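Local coordinates for flagellar protein FlgA (PDB 3FRN), which is a periplasmic flagellar protein that probably acts as a chaperone in forming the P-ring of the flagellar basal body, at residues E81-K86 / L135-R140; I112-T115 / L121-V124. All coordinates share one frame; numbering follows the deposited sequence.

Contact 1: E81-K86 / L135-R140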
ATOM      1  N   GLU A  81     -12.726  -9.695  -7.656  1.00 37.83           N
ATOM      2  CA  GLU A  81     -12.854 -10.779  -6.688  1.00 41.43           C
ATOM      3  C   GLU A  81     -11.710 -11.782  -6.832  1.00 39.47           C
ATOM      4  O   GLU A  81     -11.144 -12.235  -5.836  1.00 45.30           O
ATOM      5  CB  GLU A  81     -14.215 -11.481  -6.812  1.00 42.16           C
ATOM      6  CG  GLU A  81     -15.368 -10.737  -6.139  1.00 45.47           C
ATOM      7  CD  GLU A  81     -16.718 -11.431  -6.323  1.00 50.93           C
ATOM      8  OE1 GLU A  81     -16.951 -12.048  -7.390  1.00 58.26           O
ATOM      9  OE2 GLU A  81     -17.554 -11.353  -5.396  1.00 62.76           O
ATOM     10  N   GLU A  82     -11.369 -12.104  -8.076  1.00 41.98           N
ATOM     11  CA  GLU A  82     -10.303 -13.052  -8.387  1.00 41.98           C
ATOM     12  C   GLU A  82      -8.905 -12.530  -8.042  1.00 41.91           C
ATOM     13  O   GLU A  82      -8.098 -13.270  -7.466  1.00 42.77           O
ATOM     14  CB  GLU A  82     -10.384 -13.485  -9.859  1.00 42.34           C
ATOM     15  CG  GLU A  82      -9.396 -14.574 -10.283  1.00 48.28           C
ATOM     16  CD  GLU A  82      -9.459 -15.819  -9.430  1.00 58.50           C
ATOM     17  OE1 GLU A  82     -10.585 -16.255  -9.095  1.00 67.11           O
ATOM     18  OE2 GLU A  82      -8.376 -16.364  -9.103  1.00 58.80           O
ATOM     19  N   ILE A  83      -8.616 -11.274  -8.393  1.00 39.38           N
ATOM     20  CA  ILE A  83      -7.343 -10.650  -8.008  1.00 36.05           C
ATOM     21  C   ILE A  83      -7.201 -10.707  -6.485  1.00 36.88           C
ATOM     22  O   ILE A  83      -6.177 -11.167  -5.964  1.00 39.47           O
ATOM     23  CB  ILE A  83      -7.211  -9.174  -8.514  1.00 36.25           C
ATOM     24  CG1 ILE A  83      -7.139  -9.114 -10.036  1.00 25.62           C
ATOM     25  CG2 ILE A  83      -5.954  -8.533  -7.965  1.00 38.22           C
ATOM     26  CD1 ILE A  83      -7.435  -7.696 -10.643  1.00 26.90           C
ATOM     27  N   GLY A  84      -8.251 -10.273  -5.784  1.00 35.92           N
ATOM     28  CA  GLY A  84      -8.311 -10.315  -4.317  1.00 35.04           C
ATOM     29  C   GLY A  84      -7.859 -11.628  -3.707  1.00 35.75           C
ATOM     30  O   GLY A  84      -7.145 -11.638  -2.699  1.00 34.86           O
ATOM     31  N   LYS A  85      -8.252 -12.735  -4.335  1.00 37.00           N
ATOM     32  CA  LYS A  85      -7.880 -14.072  -3.867  1.00 40.36           C
ATOM     33  C   LYS A  85      -6.412 -14.412  -4.129  1.00 39.49           C
ATOM     34  O   LYS A  85      -5.736 -14.936  -3.252  1.00 41.22           O
ATOM     35  CB  LYS A  85      -8.791 -15.147  -4.474  1.00 38.47           C
ATOM     36  CG  LYS A  85     -10.245 -15.051  -4.031  1.00 46.25           C
ATOM     37  CD  LYS A  85     -11.132 -16.018  -4.800  1.00 46.10           C
ATOM     38  CE  LYS A  85     -12.597 -15.575  -4.781  1.00 56.31           C
ATOM     39  NZ  LYS A  85     -12.906 -14.509  -5.792  1.00 53.74           N
ATOM     40  N   LYS A  86      -5.918 -14.112  -5.325  1.00 39.55           N
ATOM     41  CA  LYS A  86      -4.532 -14.433  -5.668  1.00 39.87           C
ATOM     42  C   LYS A  86      -3.527 -13.432  -5.112  1.00 40.18           C
ATOM     43  O   LYS A  86      -2.399 -13.802  -4.798  1.00 42.62           O
ATOM     44  CB  LYS A  86      -4.351 -14.574  -7.182  1.00 42.65           C
ATOM     45  CG  LYS A  86      -5.006 -15.816  -7.775  1.00 52.88           C
ATOM     46  CD  LYS A  86      -4.360 -17.096  -7.259  1.00 52.67           C
ATOM     47  CE  LYS A  86      -5.183 -18.315  -7.642  1.00 49.00           C
ATOM     48  NZ  LYS A  86      -4.619 -19.561  -7.050  1.00 33.05           N
ATOM     49  N   LEU A 135      -5.065  -9.544 -19.422  1.00 39.55           N
ATOM     50  CA  LEU A 135      -4.874  -8.167 -18.971  1.00 37.75           C
ATOM     51  C   LEU A 135      -3.780  -8.182 -17.929  1.00 41.93           C
ATOM     52  O   LEU A 135      -3.884  -8.910 -16.935  1.00 38.95           O
ATOM     53  CB  LEU A 135      -6.122  -7.609 -18.295  1.00 36.66           C
ATOM     54  CG  LEU A 135      -7.532  -7.885 -18.802  1.00 51.13           C
ATOM     55  CD1 LEU A 135      -8.492  -7.601 -17.667  1.00 53.79           C
ATOM     56  CD2 LEU A 135      -7.847  -7.004 -19.982  1.00 36.82           C
ATOM     57  N   ASN A 136      -2.734  -7.389 -18.156  1.00 37.93           N
ATOM     58  CA  ASN A 136      -1.725  -7.166 -17.130  1.00 40.26           C
ATOM     59  C   ASN A 136      -2.190  -5.970 -16.318  1.00 45.93           C
ATOM     60  O   ASN A 136      -2.404  -4.875 -16.856  1.00 44.54           O
ATOM     61  CB  ASN A 136      -0.329  -6.973 -17.732  1.00 39.61           C
ATOM     62  CG  ASN A 136       0.253  -8.268 -18.285  1.00 41.93           C
ATOM     63  OD1 ASN A 136       1.464  -8.386 -18.473  1.00 53.08           O
ATOM     64  ND2 ASN A 136      -0.605  -9.247 -18.541  1.00 51.14           N
ATOM     65  N   MET A 137      -2.423  -6.210 -15.032  1.00 41.38           N
ATOM     66  CA  MET A 137      -3.055  -5.213 -14.184  1.00 34.99           C
ATOM     67  C   MET A 137      -2.129  -4.760 -13.044  1.00 38.18           C
ATOM     68  O   MET A 137      -1.591  -5.579 -12.299  1.00 39.11           O
ATOM     69  CB  MET A 137      -4.426  -5.721 -13.684  1.00 38.07           C
ATOM     70  CG  MET A 137      -5.473  -5.928 -14.837  1.00 28.01           C
ATOM     71  SD  MET A 137      -7.203  -6.160 -14.352  1.00 33.81           S
ATOM     72  CE  MET A 137      -7.705  -4.499 -13.975  1.00 33.94           C
ATOM     73  N   LEU A 138      -1.922  -3.448 -12.956  1.00 36.50           N
ATOM     74  CA  LEU A 138      -1.146  -2.844 -11.882  1.00 37.98           C
ATOM     75  C   LEU A 138      -2.070  -2.538 -10.711  1.00 40.89           C
ATOM     76  O   LEU A 138      -3.111  -1.892 -10.872  1.00 37.01           O
ATOM     77  CB  LEU A 138      -0.443  -1.573 -12.369  1.00 36.71           C
ATOM     78  CG  LEU A 138       0.467  -0.758 -11.439  1.00 33.51           C
ATOM     79  CD1 LEU A 138       1.803  -1.432 -11.153  1.00 27.32           C
ATOM     80  CD2 LEU A 138       0.701   0.595 -12.067  1.00 37.57           C
ATOM     81  N   LEU A 139      -1.678  -3.022  -9.539  1.00 38.21           N
ATOM     82  CA  LEU A 139      -2.454  -2.849  -8.328  1.00 38.97           C
ATOM     83  C   LEU A 139      -1.967  -1.643  -7.527  1.00 38.60           C
ATOM     84  O   LEU A 139      -0.768  -1.467  -7.323  1.00 34.89           O
ATOM     85  CB  LEU A 139      -2.375  -4.116  -7.470  1.00 37.95           C
ATOM     86  CG  LEU A 139      -3.432  -5.210  -7.639  1.00 43.32           C
ATOM     87  CD1 LEU A 139      -3.425  -5.811  -9.040  1.00 38.05           C
ATOM     88  CD2 LEU A 139      -3.231  -6.290  -6.588  1.00 39.60           C
ATOM     89  N   ARG A 140      -2.914  -0.826  -7.073  1.00 42.18           N
ATOM     90  CA  ARG A 140      -2.626   0.350  -6.254  1.00 42.29           C
ATOM     91  C   ARG A 140      -3.553   0.400  -5.053  1.00 41.79           C
ATOM     92  O   ARG A 140      -4.749   0.141  -5.173  1.00 34.62           O
ATOM     93  CB  ARG A 140      -2.847   1.636  -7.052  1.00 44.10           C
ATOM     94  CG  ARG A 140      -1.743   1.996  -8.019  1.00 58.82           C
ATOM     95  CD  ARG A 140      -2.049   3.321  -8.705  1.00 69.17           C
ATOM     96  NE  ARG A 140      -0.946   3.782  -9.548  1.00 75.85           N
ATOM     97  CZ  ARG A 140      -1.033   4.784 -10.421  1.00 76.30           C
ATOM     98  NH1 ARG A 140      -2.177   5.441 -10.579  1.00 68.12           N
ATOM     99  NH2 ARG A 140       0.026   5.129 -11.143  1.00 76.60           N
TER
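I83 of helix 74-87 bridges to M137 and L139 on strand 132-148, a helix-on-sheet contact within the HotDog-like domain of FlgA. All three side chains are buried and all three start out toward the opposing segment, though the helix stays well back: the CA atoms of I83 and L139 are 9.2 Å apart, a gap that side chains alone span. From CB, the I83 side chain forks. Its CG2 branch, anti to the backbone N, runs to the end of L139, where I83 CG2 lies 3.8 Å from L139 CD2 and 3.9 Å from L139 CD1 and so rests against both methyls of the leucine; the two side chains pass one another in opposite directions. The other branch leaves through CG1, which is anti to the carbonyl carbon (chi1 -66°), and extends at chi2 163°, which places CD1 beside M137. The methionine chain runs roughly perpendicular to the isoleucine and bends at chi3. F92 and V124 also touch I83, and V124 meets M137 as well, so the contact belongs to a wider apolar core. No hydrogen bond joins the two segments; at the M137 end the meeting is a single one, I83 CD1 against M137 SD at 4.0 Å.

Contact 2: I112-T115 / L121-V124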
ATOM      1  N   ILE A 112     -11.598 -17.280 -15.269  1.00 52.50           N
ATOM      2  CA  ILE A 112     -10.774 -16.132 -14.900  1.00 53.66           C
ATOM      3  C   ILE A 112      -9.588 -16.618 -14.073  1.00 55.69           C
ATOM      4  O   ILE A 112      -9.756 -17.007 -12.915  1.00 65.08           O
ATOM      5  CB  ILE A 112     -11.580 -15.059 -14.129  1.00 50.94           C
ATOM      6  CG1 ILE A 112     -12.762 -14.570 -14.975  1.00 53.86           C
ATOM      7  CG2 ILE A 112     -10.675 -13.879 -13.739  1.00 47.15           C
ATOM      8  CD1 ILE A 112     -13.769 -13.736 -14.230  1.00 48.50           C
ATOM      9  N   ARG A 113      -8.401 -16.618 -14.678  1.00 55.26           N
ATOM     10  CA  ARG A 113      -7.183 -17.076 -14.005  1.00 57.63           C
ATOM     11  C   ARG A 113      -6.191 -15.928 -13.816  1.00 56.10           C
ATOM     12  O   ARG A 113      -5.863 -15.215 -14.771  1.00 56.13           O
ATOM     13  CB  ARG A 113      -6.538 -18.228 -14.787  1.00 59.58           C
ATOM     14  CG  ARG A 113      -5.343 -18.884 -14.098  1.00 59.95           C
ATOM     15  CD  ARG A 113      -4.668 -19.927 -14.998  1.00 63.00           C
ATOM     16  NE  ARG A 113      -4.154 -19.339 -16.238  1.00 75.20           N
ATOM     17  CZ  ARG A 113      -3.358 -19.962 -17.106  1.00 71.32           C
ATOM     18  NH1 ARG A 113      -2.962 -21.213 -16.887  1.00 74.08           N
ATOM     19  NH2 ARG A 113      -2.954 -19.326 -18.200  1.00 62.59           N
ATOM     20  N   VAL A 114      -5.718 -15.756 -12.578  1.00 54.16           N
ATOM     21  CA  VAL A 114      -4.813 -14.654 -12.232  1.00 49.76           C
ATOM     22  C   VAL A 114      -3.461 -15.170 -11.732  1.00 49.75           C
ATOM     23  O   VAL A 114      -3.408 -16.010 -10.815  1.00 53.59           O
ATOM     24  CB  VAL A 114      -5.448 -13.715 -11.176  1.00 46.37           C
ATOM     25  CG1 VAL A 114      -4.438 -12.709 -10.651  1.00 44.97           C
ATOM     26  CG2 VAL A 114      -6.636 -12.999 -11.759  1.00 45.40           C
ATOM     27  N   THR A 115      -2.371 -14.665 -12.339  1.00 47.32           N
ATOM     28  CA  THR A 115      -1.019 -15.075 -11.918  1.00 40.93           C
ATOM     29  C   THR A 115      -0.160 -13.843 -11.650  1.00 43.53           C
ATOM     30  O   THR A 115      -0.295 -12.822 -12.328  1.00 48.15           O
ATOM     31  CB  THR A 115      -0.330 -15.932 -13.012  1.00 40.00           C
ATOM     32  OG1 THR A 115      -1.356 -16.752 -13.628  1.00 42.91           O
ATOM     33  CG2 THR A 115       0.810 -16.815 -12.436  1.00 30.57           C
ATOM     34  N   LEU A 121       1.860  -6.504  -9.888  1.00 38.00           N
ATOM     35  CA  LEU A 121       1.520  -6.727 -11.286  1.00 32.87           C
ATOM     36  C   LEU A 121       1.001  -8.153 -11.489  1.00 34.63           C
ATOM     37  O   LEU A 121       1.693  -9.132 -11.202  1.00 26.08           O
ATOM     38  CB  LEU A 121       2.752  -6.474 -12.156  1.00 36.06           C
ATOM     39  CG  LEU A 121       2.624  -6.537 -13.679  1.00 35.80           C
ATOM     40  CD1 LEU A 121       1.777  -5.419 -14.198  1.00 25.47           C
ATOM     41  CD2 LEU A 121       4.015  -6.474 -14.308  1.00 38.35           C
ATOM     42  N   PHE A 122      -0.232  -8.264 -11.973  1.00 32.41           N
ATOM     43  CA  PHE A 122      -0.854  -9.565 -12.151  1.00 37.19           C
ATOM     44  C   PHE A 122      -1.367  -9.741 -13.571  1.00 40.11           C
ATOM     45  O   PHE A 122      -1.850  -8.781 -14.180  1.00 32.63           O
ATOM     46  CB  PHE A 122      -1.987  -9.758 -11.131  1.00 38.88           C
ATOM     47  CG  PHE A 122      -1.497  -9.942  -9.721  1.00 35.95           C
ATOM     48  CD1 PHE A 122      -1.290 -11.218  -9.203  1.00 38.48           C
ATOM     49  CD2 PHE A 122      -1.229  -8.842  -8.911  1.00 43.41           C
ATOM     50  CE1 PHE A 122      -0.822 -11.396  -7.900  1.00 34.72           C
ATOM     51  CE2 PHE A 122      -0.756  -9.011  -7.607  1.00 43.25           C
ATOM     52  CZ  PHE A 122      -0.555 -10.287  -7.105  1.00 32.56           C
ATOM     53  N   SER A 123      -1.225 -10.960 -14.102  1.00 40.11           N
ATOM     54  CA  SER A 123      -1.796 -11.307 -15.399  0.50 39.74           C
ATOM     55  C   SER A 123      -3.161 -11.938 -15.212  1.00 38.36           C
ATOM     56  O   SER A 123      -3.268 -13.049 -14.700  1.00 34.74           O
ATOM     57  CB  SER A 123      -0.889 -12.267 -16.174  0.50 39.64           C
ATOM     58  OG  SER A 123      -0.002 -11.563 -17.029  0.50 49.41           O
ATOM     59  N   VAL A 124      -4.199 -11.229 -15.638  1.00 34.53           N
ATOM     60  CA  VAL A 124      -5.554 -11.737 -15.551  1.00 34.67           C
ATOM     61  C   VAL A 124      -5.982 -12.319 -16.891  1.00 38.96           C
ATOM     62  O   VAL A 124      -6.260 -11.588 -17.862  1.00 43.03           O
ATOM     63  CB  VAL A 124      -6.553 -10.624 -15.147  1.00 42.28           C
ATOM     64  CG1 VAL A 124      -7.941 -11.200 -15.024  1.00 38.46           C
ATOM     65  CG2 VAL A 124      -6.127  -9.963 -13.834  1.00 40.89           C
TER
HETATM   66  O   HOH W   1      -2.870 -15.730 -15.281  1.00 39.31           O
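V114 and V124 form a non-hydrogen-bonded pair across the antiparallel beta hairpin of strands 111-118 and 121-127, part of the HotDog-like domain. This is the tightly packed side. The two valines stand next to each other on the same face of the sheet, with V114 CG2 3.7 Å from V124 CG2. V114 CG1, set anti to the backbone N (chi1 171°), turns instead to F122 and comes 3.8 Å from its CD1, while I112 CG2 reaches V124 CG1 at the far end of the row. An alanine in place of V114 would lack both methyls and would probably leave a gap between V124 and the F122 ring, setting that ring freer to shift. E82 and A87 of helix 74-87 lie against this face, touching V114 and F122 respectively.

The adjoining T115-S123 pair is hydrogen-bonded and its side chains leave from the other face, where T115 is exposed and S123 partly so. S123 N donates to T115 O at 2.7 Å and T115 N to S123 O at 3.0 Å. V114 CA adds a CA-H...O contact to S123 O. On this looser side a water gives a hydrogen bond to S123 O at 2.8 Å and also bonds T115 OG1.

In the fold
The two contacts lie about 6 Å apart between centres, both within the HotDog-like range of FlgA. Along the chain helix 74-87 comes first, then the hairpin of strands 111-118 and 121-127, then strand 132-148, so contact 1 brackets contact 2 in sequence. The second hairpin strand pairs antiparallel with strand 132-148, through probable hydrogen bonds V124 N to L135 O and M137 N to F122 O, making contact 2 the continuation of the sheet used by contact 1. Helix 74-87 packs across that sheet, and its K86 also meets V114. Together the contacts tie one helix to three consecutive strands within a single domain.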